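PDB 2FTW: dihydropyrimidine amidohydrolase from Dictyostelium discoideum, which catalyses the zinc-dependent, reversible hydrolytic ring opening of 5,6-dihydrouracil and 5,6-dihydrothymine, the second step of reductive pyrimidine breakdown. Local coordinates for residues G8-K13 / K49-T54; G33-I38 / G400-W405; F100-R105 / H131-W136; Q107-A112 / E139-E144. All coordinates share one frame; numbering follows the deposited sequence.

Interaction 1 of 4, residues G8-K13 / K49-T54; sequences GTILIK and KVVDAT
Strands 10-13 and 50-52 pair in parallel, Leu11 beside Val50 and Lys13 beside Asp52, each bonding to the residues that flank its partner; the axes come within 4.7 Å at an angle of 25°. Leu11 N donates to Lys49 O, Leu11 O accepts from Val51 N, Lys13 N donates to Val51 O, and Lys13 O takes Ala53 N at 2.8 Å. On one face Ile10 lies across Val51: with CG1 anti to the backbone N (chi1 -161°), the side chain extends until CD1 presses on Val51 CG2 at 3.3 Å, a tight carbon contact. Ile10 also runs alongside Lys49, CG1 to CG 4.1 Å. Farther along the same face, the CG2 branch of Ile12 meets Ala53 CB at 3.9 Å. The other face carries Leu11 and Val50, whose CD2 and CG2 methyls are 4.4 Å apart. At the last bridged pair, Asp52 OD1 accepts from Thr54 N at 3.0 Å, an Asx turn as the strand runs out. Strand 50-52 is outermost in a four-stranded mixed sheet, probably part of the beta-sandwich beside the barrel; strand 27-31 flanks 10-13 on the other side, and the Ile10, Ile12 and Val51 face packs against strands 444-448, 402-406 and 57-64.

Interaction 2 of 4, residues G33-I38 / G400-W405; sequences GIIKEI and GDIVIW
Ile35 and Ile402 meet methyl to methyl, CD1 to CD1 at 4.4 Å, a light apolar touch between two side chains reaching out from separate strands. Each has CG1 anti to its own carbonyl carbon (chi1 -66° in Ile35, -55° in Ile402) and an extended chi2, which carries the delta methyl out to the tip. Nearer its root, Ile35 sets CG1 over the backbone of Gly400, 4.2 Å from CA. Gly400, with no side chain, brings its backbone close to Gly33, whose carbonyl oxygen accepts the one hydrogen bond across the contact, from Gly400 N at 2.9 Å. The N-H to oxygen line is fairly straight, but the donor sits above the carbonyl plane, 39° out of it. This is a point of contact where the starts of two strands come together without pairing, probably within the beta-sandwich part of the subunit. Just past it, Lys36 and Glu37 form a classic beta bulge in strand 34-39, opposite Leu29 of strand 27-31. Strand 34-39 is the outer strand of the small mixed sheet. Strand 402-406 belongs to the larger one, running antiparallel to 57-64 and 431-441, and Ile402 touches Val28 of the small sheet and Leu58 of the neighbouring strand 57-64.

Interaction 3 of 4, residues F100-R105 / H131-W136; sequences FVIPTR and HVAITW
Phe100 and His131 lie on one face of the sheet with their rings in contact, His131 CD2 standing over the centre of the phenyl ring and 3.4 Å from Phe100 CZ. The planes are tilted 37° to one another with centroids 4.4 Å apart, neither stacked nor edge-on. On the opposite face, Val101 CB meets Val132 CG2 at 4.2 Å. The backbone carries this pairing: Val101 N donates to His131 O and Ala133 N to Val101 O, each at 2.8 Å, and the Ala133 methyl tucks against that same Val101 carbonyl. These are adjacent parallel strands of the (beta-alpha)8 barrel, 94-101 and 127-132, joined through helix 109-121 in a beta-alpha-beta crossover. Past the strand ends the two segments stay side by side. Pro103 CD rests on Ala133 O at 3.3 Å, and Thr135 OG1, turned to it by a chi1 of 55°, donates to Pro103 O at 2.8 Å from above the carbonyl plane. Arg105 then lays its backbone carbonyl carbon over one face of the Trp136 indole, offset toward the rim, while its guanidinium is turned 75° from that ring. Farther out, Trp136 NE1 bonds to Gln107 O. His131 is held at both nitrogens, ND1 by Ser156 OG and NE2 by Thr65 O, which helps fix the rotation of the imidazole against Phe100. Phe100 in turn packs against the rings of His66 and His68, both zinc ligands, and its side chain is about 5 Å from a bound zinc ion.

Interaction 4 of 4, residues Q107-A112 / E139-E144; sequences QSLLEA and EQVSRE
Glu144 OE1 takes the backbone N-H of Leu109 at 3.1 Å, a bond from one helix of the (beta-alpha)8 barrel to the start of the next. The other carboxylate oxygen, OE2, faces the hydroxyl of Ser108, but that hydrogen bond is modelled very short and its exact length is doubtful. Ser108 is the N-cap of helix 109-121, so a glutamate from the neighbouring helix 139-151 addresses the first N-H of that helix and the cap residue together. The two helices flank the barrel side by side. The Leu109 N-H points well at its acceptor (159°), yet meets OE1 from above the carboxylate plane, 46° out of it. Ser108 OG is anti to its own backbone N (chi1 -178°), the rotation that turns the hydroxyl out to the glutamate. Glu144 reaches across with CG anti to its carbonyl carbon and the chain extended beyond. A negative group at the positive end of the helix dipole would be stabilised there, and the carboxylate is probably ionised. The aliphatic part of Glu144 is covered by Leu110, whose CD1 lies 3.9 Å from Glu144 CG, with CD2 approaching Glu144 O. One residue earlier, Leu109 sets its CG 3.7 Å from OE1, flanking the carboxylate with hydrocarbon. The leucines also reach deeper between the helices, Leu109 touching Met145 and Leu148, Leu110 touching Ile147 and Leu148. Toward the barrel, Leu109 packs on Pro103 and Val141 on Trp136. Leu109 and Val141 cross at about a right angle, the CD1 methyl of Leu109 lying 4.0 Å from Val141 CG1.

In the fold
The four contacts form two pairs at separate ends of the subunit. Interactions 1 and 2 have centres 9 Å apart and both involve the small N-terminal sheet: Gly8 O probably bonds to Gly33 N, and Val51 CG1 packs 3.3 Å from Ile404 CD1. Interactions 3 and 4, also 9 Å apart between centres, belong to the barrel, where the loops after strands 94-101 and 127-132 meet the start of helix 109-121 and Val101 CG1 lies 3.5 Å from Ala112 C. Between the pairs the gap is wide, 41 Å between the centres of interactions 1 and 3. Interaction 3 alone reaches the dinuclear zinc site, while strand 402-406 of interaction 2 shares the larger sheet with strands 94-101 and 127-132 of interaction 3.

Interaction 1 of 4, residues G8-K13 / K49-T54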
loop_
_atom_site.group_PDB
_atom_site.type_symbol
_atom_site.label_atom_id
_atom_site.label_comp_id
_atom_site.label_asym_id
_atom_site.label_seq_id
_atom_site.Cartn_x
_atom_site.Cartn_y
_atom_site.Cartn_z
ATOM N N GLY A 8 5.196 37.158 -37.258
ATOM C CA GLY A 8 4.476 36.174 -36.456
ATOM C C GLY A 8 3.575 35.290 -37.306
ATOM O O GLY A 8 2.567 34.789 -36.812
ATOM N N THR A 9 3.934 35.115 -38.578
ATOM C CA THR A 9 3.165 34.288 -39.507
ATOM C C THR A 9 4.068 33.225 -40.124
ATOM O O THR A 9 5.116 33.542 -40.695
ATOM C CB THR A 9 2.527 35.116 -40.648
ATOM O OG1 THR A 9 3.548 35.645 -41.498
ATOM C CG2 THR A 9 1.704 36.253 -40.098
ATOM N N ILE A 10 3.662 31.961 -40.006
ATOM C CA ILE A 10 4.483 30.850 -40.480
ATOM C C ILE A 10 3.597 29.645 -40.778
ATOM O O ILE A 10 2.522 29.480 -40.175
ATOM C CB ILE A 10 5.595 30.512 -39.430
ATOM C CG1 ILE A 10 6.733 29.702 -40.048
ATOM C CG2 ILE A 10 5.022 29.793 -38.206
ATOM C CD1 ILE A 10 7.956 29.652 -39.173
ATOM N N LEU A 11 4.041 28.824 -41.727
ATOM C CA LEU A 11 3.340 27.608 -42.113
ATOM C C LEU A 11 4.260 26.405 -41.921
ATOM O O LEU A 11 5.332 26.315 -42.525
ATOM C CB LEU A 11 2.857 27.711 -43.570
ATOM C CG LEU A 11 2.224 26.474 -44.227
ATOM C CD1 LEU A 11 1.000 26.022 -43.481
ATOM C CD2 LEU A 11 1.862 26.749 -45.674
ATOM N N ILE A 12 3.835 25.482 -41.064
ATOM C CA ILE A 12 4.611 24.287 -40.777
ATOM C C ILE A 12 3.976 23.081 -41.474
ATOM O O ILE A 12 2.825 22.748 -41.196
ATOM C CB ILE A 12 4.696 24.020 -39.259
ATOM C CG1 ILE A 12 5.125 25.292 -38.515
ATOM C CG2 ILE A 12 5.667 22.878 -38.991
ATOM C CD1 ILE A 12 4.714 25.327 -37.060
ATOM N N LYS A 13 4.740 22.428 -42.352
ATOM C CA LYS A 13 4.215 21.345 -43.201
ATOM C C LYS A 13 4.894 20.003 -42.981
ATOM O O LYS A 13 6.072 19.930 -42.640
ATOM C CB LYS A 13 4.309 21.712 -44.699
ATOM C CG LYS A 13 3.271 22.752 -45.141
ATOM C CD LYS A 13 3.320 23.106 -46.638
ATOM C CE LYS A 13 2.801 21.981 -47.556
ATOM N NZ LYS A 13 1.396 21.565 -47.321
ATOM N N LYS A 49 6.446 32.195 -45.095
ATOM C CA LYS A 49 7.553 31.344 -44.676
ATOM C C LYS A 49 7.070 29.922 -44.414
ATOM O O LYS A 49 6.035 29.701 -43.783
ATOM C CB LYS A 49 8.242 31.891 -43.428
ATOM C CG LYS A 49 9.317 30.954 -42.908
ATOM C CD LYS A 49 10.503 31.676 -42.327
ATOM C CE LYS A 49 11.576 30.677 -41.903
ATOM N NZ LYS A 49 12.043 29.790 -43.010
ATOM N N VAL A 50 7.820 28.949 -44.920
ATOM C CA VAL A 50 7.453 27.554 -44.742
ATOM C C VAL A 50 8.547 26.804 -44.016
ATOM O O VAL A 50 9.712 26.904 -44.370
ATOM C CB VAL A 50 7.167 26.853 -46.081
ATOM C CG1 VAL A 50 6.791 25.380 -45.840
ATOM C CG2 VAL A 50 6.054 27.567 -46.831
ATOM N N VAL A 51 8.152 26.051 -42.993
ATOM C CA VAL A 51 9.057 25.161 -42.266
ATOM C C VAL A 51 8.664 23.718 -42.575
ATOM O O VAL A 51 7.481 23.387 -42.609
ATOM C CB VAL A 51 8.980 25.389 -40.740
ATOM C CG1 VAL A 51 9.975 24.491 -40.007
ATOM C CG2 VAL A 51 9.257 26.839 -40.403
ATOM N N ASP A 52 9.661 22.867 -42.794
ATOM C CA ASP A 52 9.421 21.450 -43.039
ATOM C C ASP A 52 9.547 20.675 -41.729
ATOM O O ASP A 52 10.552 20.791 -41.021
ATOM C CB ASP A 52 10.432 20.917 -44.053
ATOM C CG ASP A 52 9.987 19.615 -44.722
ATOM O OD1 ASP A 52 8.946 19.032 -44.351
ATOM O OD2 ASP A 52 10.700 19.172 -45.644
ATOM N N ALA A 53 8.526 19.896 -41.398
ATOM C CA ALA A 53 8.591 19.012 -40.240
ATOM C C ALA A 53 8.411 17.559 -40.671
ATOM O O ALA A 53 7.892 16.748 -39.906
ATOM C CB ALA A 53 7.547 19.411 -39.206
ATOM N N THR A 54 8.842 17.237 -41.895
ATOM C CA THR A 54 8.866 15.846 -42.364
ATOM C C THR A 54 9.570 14.960 -41.313
ATOM O O THR A 54 10.631 15.319 -40.820
ATOM C CB THR A 54 9.595 15.706 -43.733
ATOM O OG1 THR A 54 8.988 16.581 -44.700
ATOM C CG2 THR A 54 9.514 14.279 -44.259
HETATM O O HOH W 1 5.697 34.596 -43.189
#

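Interaction 2 of 4, residues G33-I38 / G400-W405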
loop_
_atom_site.group_PDB
_atom_site.type_symbol
_atom_site.label_atom_id
_atom_site.label_comp_id
_atom_site.label_asym_id
_atom_site.label_seq_id
_atom_site.Cartn_x
_atom_site.Cartn_y
_atom_site.Cartn_z
ATOM N N GLY A 33 0.696 35.560 -35.020
ATOM C CA GLY A 33 1.017 34.899 -33.738
ATOM C C GLY A 33 0.002 33.910 -33.164
ATOM O O GLY A 33 0.217 33.344 -32.087
ATOM N N ILE A 34 -1.107 33.708 -33.872
ATOM C CA ILE A 34 -2.166 32.809 -33.448
ATOM C C ILE A 34 -2.306 31.722 -34.495
ATOM O O ILE A 34 -2.137 31.978 -35.702
ATOM C CB ILE A 34 -3.511 33.548 -33.329
ATOM C CG1 ILE A 34 -3.394 34.745 -32.380
ATOM C CG2 ILE A 34 -4.623 32.606 -32.874
ATOM C CD1 ILE A 34 -3.162 34.381 -30.923
ATOM N N ILE A 35 -2.624 30.512 -34.050
ATOM C CA ILE A 35 -2.904 29.420 -34.990
ATOM C C ILE A 35 -4.205 29.698 -35.724
ATOM O O ILE A 35 -5.252 29.871 -35.093
ATOM C CB ILE A 35 -3.035 28.075 -34.290
ATOM C CG1 ILE A 35 -1.699 27.674 -33.674
ATOM C CG2 ILE A 35 -3.492 27.007 -35.259
ATOM C CD1 ILE A 35 -1.842 26.588 -32.666
ATOM N N LYS A 36 -4.121 29.693 -37.053
ATOM C CA LYS A 36 -5.231 30.043 -37.924
ATOM C C LYS A 36 -5.922 28.811 -38.512
ATOM O O LYS A 36 -7.153 28.746 -38.602
ATOM C CB LYS A 36 -4.706 30.923 -39.062
ATOM C CG LYS A 36 -5.784 31.484 -39.946
ATOM C CD LYS A 36 -5.214 32.474 -40.953
ATOM C CE LYS A 36 -6.259 32.844 -41.991
ATOM N NZ LYS A 36 -7.644 32.810 -41.396
ATOM N N GLU A 37 -5.118 27.847 -38.936
ATOM C CA GLU A 37 -5.636 26.661 -39.596
ATOM C C GLU A 37 -4.793 25.433 -39.277
ATOM O O GLU A 37 -3.560 25.508 -39.190
ATOM C CB GLU A 37 -5.699 26.886 -41.103
ATOM C CG GLU A 37 -6.713 26.004 -41.807
ATOM C CD GLU A 37 -6.620 26.086 -43.320
ATOM O OE1 GLU A 37 -6.087 27.092 -43.842
ATOM O OE2 GLU A 37 -7.095 25.142 -43.983
ATOM N N ILE A 38 -5.482 24.316 -39.062
ATOM C CA ILE A 38 -4.846 23.015 -38.939
ATOM C C ILE A 38 -5.536 22.139 -39.966
ATOM O O ILE A 38 -6.768 22.041 -39.986
ATOM C CB ILE A 38 -4.992 22.432 -37.533
ATOM C CG1 ILE A 38 -4.236 23.323 -36.536
ATOM C CG2 ILE A 38 -4.475 20.975 -37.485
ATOM C CD1 ILE A 38 -4.492 23.005 -35.092
ATOM N N GLY A 400 0.566 30.613 -31.244
ATOM C CA GLY A 400 1.479 29.965 -32.159
ATOM C C GLY A 400 2.866 29.787 -31.582
ATOM O O GLY A 400 3.848 30.205 -32.206
ATOM N N ASP A 401 2.928 29.172 -30.394
ATOM C CA ASP A 401 4.176 28.697 -29.769
ATOM C C ASP A 401 4.288 27.185 -30.002
ATOM O O ASP A 401 3.537 26.405 -29.418
ATOM C CB ASP A 401 4.176 28.945 -28.259
ATOM C CG ASP A 401 4.001 30.424 -27.883
ATOM O OD1 ASP A 401 4.204 31.317 -28.743
ATOM O OD2 ASP A 401 3.668 30.685 -26.694
ATOM N N ILE A 402 5.216 26.776 -30.865
ATOM C CA ILE A 402 5.319 25.385 -31.300
ATOM C C ILE A 402 6.776 24.903 -31.364
ATOM O O ILE A 402 7.664 25.647 -31.773
ATOM C CB ILE A 402 4.638 25.199 -32.673
ATOM C CG1 ILE A 402 3.182 25.707 -32.585
ATOM C CG2 ILE A 402 4.715 23.733 -33.132
ATOM C CD1 ILE A 402 2.297 25.438 -33.795
ATOM N N VAL A 403 6.995 23.652 -30.971
ATOM C CA VAL A 403 8.314 23.033 -31.037
ATOM C C VAL A 403 8.334 21.923 -32.071
ATOM O O VAL A 403 7.525 20.998 -32.014
ATOM C CB VAL A 403 8.724 22.440 -29.684
ATOM C CG1 VAL A 403 10.156 21.891 -29.724
ATOM C CG2 VAL A 403 8.635 23.486 -28.650
ATOM N N ILE A 404 9.271 22.023 -33.011
ATOM C CA ILE A 404 9.561 20.945 -33.935
ATOM C C ILE A 404 10.575 20.016 -33.281
ATOM O O ILE A 404 11.748 20.350 -33.118
ATOM C CB ILE A 404 10.053 21.469 -35.285
ATOM C CG1 ILE A 404 8.974 22.374 -35.885
ATOM C CG2 ILE A 404 10.326 20.310 -36.224
ATOM C CD1 ILE A 404 9.382 23.087 -37.130
ATOM N N TRP A 405 10.088 18.842 -32.913
ATOM C CA TRP A 405 10.814 17.879 -32.118
ATOM C C TRP A 405 11.317 16.759 -33.023
ATOM O O TRP A 405 10.556 16.244 -33.833
ATOM C CB TRP A 405 9.848 17.293 -31.079
ATOM C CG TRP A 405 10.545 16.506 -30.043
ATOM C CD1 TRP A 405 10.739 15.155 -30.029
ATOM C CD2 TRP A 405 11.186 17.020 -28.887
ATOM N NE1 TRP A 405 11.463 14.792 -28.924
ATOM C CE2 TRP A 405 11.756 15.921 -28.204
ATOM C CE3 TRP A 405 11.344 18.306 -28.355
ATOM C CZ2 TRP A 405 12.452 16.067 -27.008
ATOM C CZ3 TRP A 405 12.039 18.450 -27.159
ATOM C CH2 TRP A 405 12.594 17.332 -26.510
#

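Interaction 3 of 4, residues F100-R105 / H131-W136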
loop_
_atom_site.group_PDB
_atom_site.type_symbol
_atom_site.label_atom_id
_atom_site.label_comp_id
_atom_site.label_asym_id
_atom_site.label_seq_id
_atom_site.Cartn_x
_atom_site.Cartn_y
_atom_site.Cartn_z
ATOM N N PHE A 100 9.258 32.934 -9.795
ATOM C CA PHE A 100 8.800 33.255 -8.454
ATOM C C PHE A 100 9.267 34.646 -8.002
ATOM O O PHE A 100 10.465 34.948 -8.004
ATOM C CB PHE A 100 9.313 32.218 -7.440
ATOM C CG PHE A 100 8.567 30.909 -7.459
ATOM C CD1 PHE A 100 8.964 29.871 -8.304
ATOM C CD2 PHE A 100 7.484 30.702 -6.618
ATOM C CE1 PHE A 100 8.285 28.644 -8.315
ATOM C CE2 PHE A 100 6.789 29.468 -6.624
ATOM C CZ PHE A 100 7.192 28.444 -7.473
ATOM N N VAL A 101 8.310 35.479 -7.615
ATOM C CA VAL A 101 8.595 36.712 -6.896
ATOM C C VAL A 101 8.872 36.333 -5.451
ATOM O O VAL A 101 8.061 35.628 -4.817
ATOM C CB VAL A 101 7.392 37.697 -6.932
ATOM C CG1 VAL A 101 7.723 38.994 -6.182
ATOM C CG2 VAL A 101 6.975 38.003 -8.356
ATOM N N ILE A 102 9.999 36.810 -4.921
ATOM C CA ILE A 102 10.414 36.458 -3.560
ATOM C C ILE A 102 10.694 37.707 -2.739
ATOM O O ILE A 102 11.821 38.229 -2.763
ATOM C CB ILE A 102 11.641 35.532 -3.549
ATOM C CG1 ILE A 102 11.321 34.271 -4.367
ATOM C CG2 ILE A 102 12.030 35.167 -2.101
ATOM C CD1 ILE A 102 12.275 33.106 -4.153
ATOM N N PRO A 103 9.665 38.190 -2.008
ATOM C CA PRO A 103 9.850 39.328 -1.110
ATOM C C PRO A 103 10.817 39.014 0.016
ATOM O O PRO A 103 10.883 37.876 0.497
ATOM C CB PRO A 103 8.450 39.573 -0.527
ATOM C CG PRO A 103 7.504 38.801 -1.380
ATOM C CD PRO A 103 8.283 37.673 -1.980
ATOM N N THR A 104 11.573 40.015 0.433
ATOM C CA THR A 104 12.297 39.911 1.675
ATOM C C THR A 104 11.283 40.023 2.801
ATOM O O THR A 104 10.171 40.550 2.603
ATOM C CB THR A 104 13.349 40.999 1.811
ATOM O OG1 THR A 104 12.756 42.270 1.551
ATOM C CG2 THR A 104 14.482 40.760 0.826
ATOM N N ARG A 105 11.658 39.523 3.978
ATOM C CA ARG A 105 10.760 39.580 5.124
ATOM C C ARG A 105 10.440 41.032 5.449
ATOM O O ARG A 105 11.325 41.877 5.478
ATOM C CB ARG A 105 11.363 38.897 6.355
ATOM C CG ARG A 105 11.611 37.410 6.188
ATOM C CD ARG A 105 11.592 36.724 7.543
ATOM N NE ARG A 105 10.225 36.386 7.942
ATOM C CZ ARG A 105 9.818 36.168 9.190
ATOM N NH1 ARG A 105 8.546 35.874 9.420
ATOM N NH2 ARG A 105 10.665 36.246 10.211
ATOM N N HIS A 131 4.584 33.638 -10.075
ATOM C CA HIS A 131 4.027 33.267 -8.755
ATOM C C HIS A 131 4.583 34.211 -7.693
ATOM O O HIS A 131 5.655 34.785 -7.857
ATOM C CB HIS A 131 4.412 31.858 -8.267
ATOM C CG HIS A 131 4.463 30.797 -9.317
ATOM N ND1 HIS A 131 3.339 30.153 -9.779
ATOM C CD2 HIS A 131 5.517 30.193 -9.921
ATOM C CE1 HIS A 131 3.694 29.234 -10.662
ATOM N NE2 HIS A 131 5.012 29.235 -10.763
ATOM N N VAL A 132 3.890 34.310 -6.570
ATOM C CA VAL A 132 4.351 35.170 -5.486
ATOM C C VAL A 132 4.555 34.332 -4.223
ATOM O O VAL A 132 3.640 33.651 -3.755
ATOM C CB VAL A 132 3.390 36.354 -5.268
ATOM C CG1 VAL A 132 3.913 37.297 -4.196
ATOM C CG2 VAL A 132 3.218 37.113 -6.569
ATOM N N ALA A 133 5.775 34.355 -3.695
ATOM C CA ALA A 133 6.069 33.646 -2.453
ATOM C C ALA A 133 5.626 34.476 -1.254
ATOM O O ALA A 133 5.774 35.705 -1.241
ATOM C CB ALA A 133 7.566 33.303 -2.349
ATOM N N ILE A 134 5.059 33.795 -0.259
ATOM C CA ILE A 134 4.647 34.408 0.997
ATOM C C ILE A 134 5.700 34.119 2.061
ATOM O O ILE A 134 5.617 33.138 2.807
ATOM C CB ILE A 134 3.241 33.919 1.402
ATOM C CG1 ILE A 134 2.264 34.222 0.255
ATOM C CG2 ILE A 134 2.787 34.604 2.662
ATOM C CD1 ILE A 134 0.853 33.826 0.525
ATOM N N THR A 135 6.704 34.985 2.096
ATOM C CA THR A 135 7.894 34.798 2.922
ATOM C C THR A 135 7.687 35.274 4.361
ATOM O O THR A 135 8.448 34.913 5.252
ATOM C CB THR A 135 9.107 35.507 2.288
ATOM O OG1 THR A 135 8.806 36.889 2.059
ATOM C CG2 THR A 135 9.449 34.841 0.956
ATOM N N TRP A 136 6.649 36.081 4.567
ATOM C CA TRP A 136 6.221 36.509 5.901
ATOM C C TRP A 136 4.698 36.723 5.839
ATOM O O TRP A 136 4.145 36.939 4.774
ATOM C CB TRP A 136 6.961 37.787 6.331
ATOM C CG TRP A 136 6.680 38.966 5.434
ATOM C CD1 TRP A 136 7.017 39.087 4.112
ATOM C CD2 TRP A 136 5.988 40.177 5.782
ATOM N NE1 TRP A 136 6.584 40.288 3.621
ATOM C CE2 TRP A 136 5.946 40.978 4.618
ATOM C CE3 TRP A 136 5.411 40.666 6.965
ATOM C CZ2 TRP A 136 5.355 42.250 4.605
ATOM C CZ3 TRP A 136 4.812 41.917 6.947
ATOM C CH2 TRP A 136 4.788 42.696 5.777
HETATM O O HOH W 2 7.435 33.729 7.621
#

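Interaction 4 of 4, residues Q107-A112 / E139-E144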
loop_
_atom_site.group_PDB
_atom_site.type_symbol
_atom_site.label_atom_id
_atom_site.label_comp_id
_atom_site.label_asym_id
_atom_site.label_seq_id
_atom_site.Cartn_x
_atom_site.Cartn_y
_atom_site.Cartn_z
ATOM N N GLN A 107 8.992 43.029 3.520
ATOM C CA GLN A 107 8.801 43.764 2.266
ATOM C C GLN A 107 7.401 43.553 1.660
ATOM O O GLN A 107 6.892 42.424 1.640
ATOM C CB GLN A 107 9.862 43.368 1.231
ATOM C CG GLN A 107 9.874 44.276 0.014
ATOM C CD GLN A 107 10.668 43.725 -1.169
ATOM O OE1 GLN A 107 11.130 42.589 -1.160
ATOM N NE2 GLN A 107 10.810 44.543 -2.206
ATOM N N SER A 108 6.802 44.638 1.155
ATOM C CA SER A 108 5.538 44.574 0.388
ATOM C C SER A 108 5.627 43.627 -0.815
ATOM O O SER A 108 6.612 43.661 -1.575
ATOM C CB SER A 108 5.161 45.966 -0.122
ATOM O OG SER A 108 3.938 45.950 -0.826
ATOM N N LEU A 109 4.592 42.804 -0.996
ATOM C CA LEU A 109 4.533 41.864 -2.133
ATOM C C LEU A 109 4.393 42.602 -3.456
ATOM O O LEU A 109 4.939 42.183 -4.476
ATOM C CB LEU A 109 3.341 40.904 -2.011
ATOM C CG LEU A 109 3.041 40.151 -0.719
ATOM C CD1 LEU A 109 1.962 39.107 -1.018
ATOM C CD2 LEU A 109 4.268 39.487 -0.117
ATOM N N LEU A 110 3.635 43.691 -3.426
ATOM C CA LEU A 110 3.402 44.517 -4.612
ATOM C C LEU A 110 4.681 45.186 -5.099
ATOM O O LEU A 110 4.921 45.252 -6.282
ATOM C CB LEU A 110 2.339 45.583 -4.324
ATOM C CG LEU A 110 0.965 45.086 -3.847
ATOM C CD1 LEU A 110 0.074 46.259 -3.423
ATOM C CD2 LEU A 110 0.285 44.272 -4.933
ATOM N N GLU A 111 5.480 45.697 -4.175
ATOM C CA GLU A 111 6.765 46.301 -4.498
ATOM C C GLU A 111 7.747 45.254 -5.023
ATOM O O GLU A 111 8.535 45.531 -5.925
ATOM C CB GLU A 111 7.344 47.003 -3.257
ATOM C CG GLU A 111 6.504 48.206 -2.783
ATOM C CD GLU A 111 6.937 48.773 -1.422
ATOM O OE1 GLU A 111 8.011 48.381 -0.894
ATOM O OE2 GLU A 111 6.191 49.614 -0.870
ATOM N N ALA A 112 7.689 44.055 -4.449
ATOM C CA ALA A 112 8.519 42.930 -4.883
ATOM C C ALA A 112 8.060 42.449 -6.258
ATOM O O ALA A 112 8.884 42.256 -7.157
ATOM C CB ALA A 112 8.469 41.799 -3.863
ATOM N N GLU A 139 -1.572 40.933 8.303
ATOM C CA GLU A 139 -2.832 41.452 7.741
ATOM C C GLU A 139 -2.598 42.115 6.385
ATOM O O GLU A 139 -3.306 41.828 5.440
ATOM C CB GLU A 139 -3.488 42.432 8.697
ATOM N N GLN A 140 -1.574 42.961 6.288
ATOM C CA GLN A 140 -1.278 43.663 5.045
ATOM C C GLN A 140 -0.921 42.720 3.898
ATOM O O GLN A 140 -1.302 42.964 2.747
ATOM C CB GLN A 140 -0.150 44.684 5.237
ATOM C CG GLN A 140 -0.030 45.719 4.095
ATOM C CD GLN A 140 -1.312 46.556 3.901
ATOM O OE1 GLN A 140 -1.764 46.778 2.773
ATOM N NE2 GLN A 140 -1.899 47.006 5.010
ATOM N N VAL A 141 -0.166 41.671 4.212
ATOM C CA VAL A 141 0.179 40.635 3.232
ATOM C C VAL A 141 -1.111 40.047 2.694
ATOM O O VAL A 141 -1.329 40.025 1.481
ATOM C CB VAL A 141 1.029 39.505 3.855
ATOM C CG1 VAL A 141 1.214 38.341 2.872
ATOM C CG2 VAL A 141 2.362 40.023 4.291
ATOM N N SER A 142 -1.965 39.587 3.614
ATOM C CA SER A 142 -3.280 39.053 3.257
ATOM C C SER A 142 -4.025 39.996 2.308
ATOM O O SER A 142 -4.603 39.559 1.327
ATOM C CB SER A 142 -4.118 38.807 4.508
ATOM O OG SER A 142 -5.422 38.378 4.184
ATOM N N ARG A 143 -3.985 41.286 2.615
ATOM C CA ARG A 143 -4.627 42.304 1.798
ATOM C C ARG A 143 -3.981 42.502 0.418
ATOM O O ARG A 143 -4.687 42.723 -0.561
ATOM C CB ARG A 143 -4.646 43.621 2.565
ATOM C CG ARG A 143 -5.608 43.603 3.734
ATOM C CD ARG A 143 -5.422 44.803 4.619
ATOM N NE ARG A 143 -5.887 46.024 3.975
ATOM C CZ ARG A 143 -7.163 46.412 3.931
ATOM N NH1 ARG A 143 -8.117 45.685 4.497
ATOM N NH2 ARG A 143 -7.488 47.541 3.319
ATOM N N GLU A 144 -2.651 42.419 0.332
ATOM C CA GLU A 144 -1.962 42.603 -0.966
ATOM C C GLU A 144 -2.160 41.413 -1.917
ATOM O O GLU A 144 -2.079 41.574 -3.135
ATOM C CB GLU A 144 -0.464 42.867 -0.769
ATOM C CG GLU A 144 -0.165 44.205 -0.123
ATOM C CD GLU A 144 1.313 44.401 0.170
ATOM O OE1 GLU A 144 2.014 43.425 0.583
ATOM O OE2 GLU A 144 1.771 45.549 -0.002
#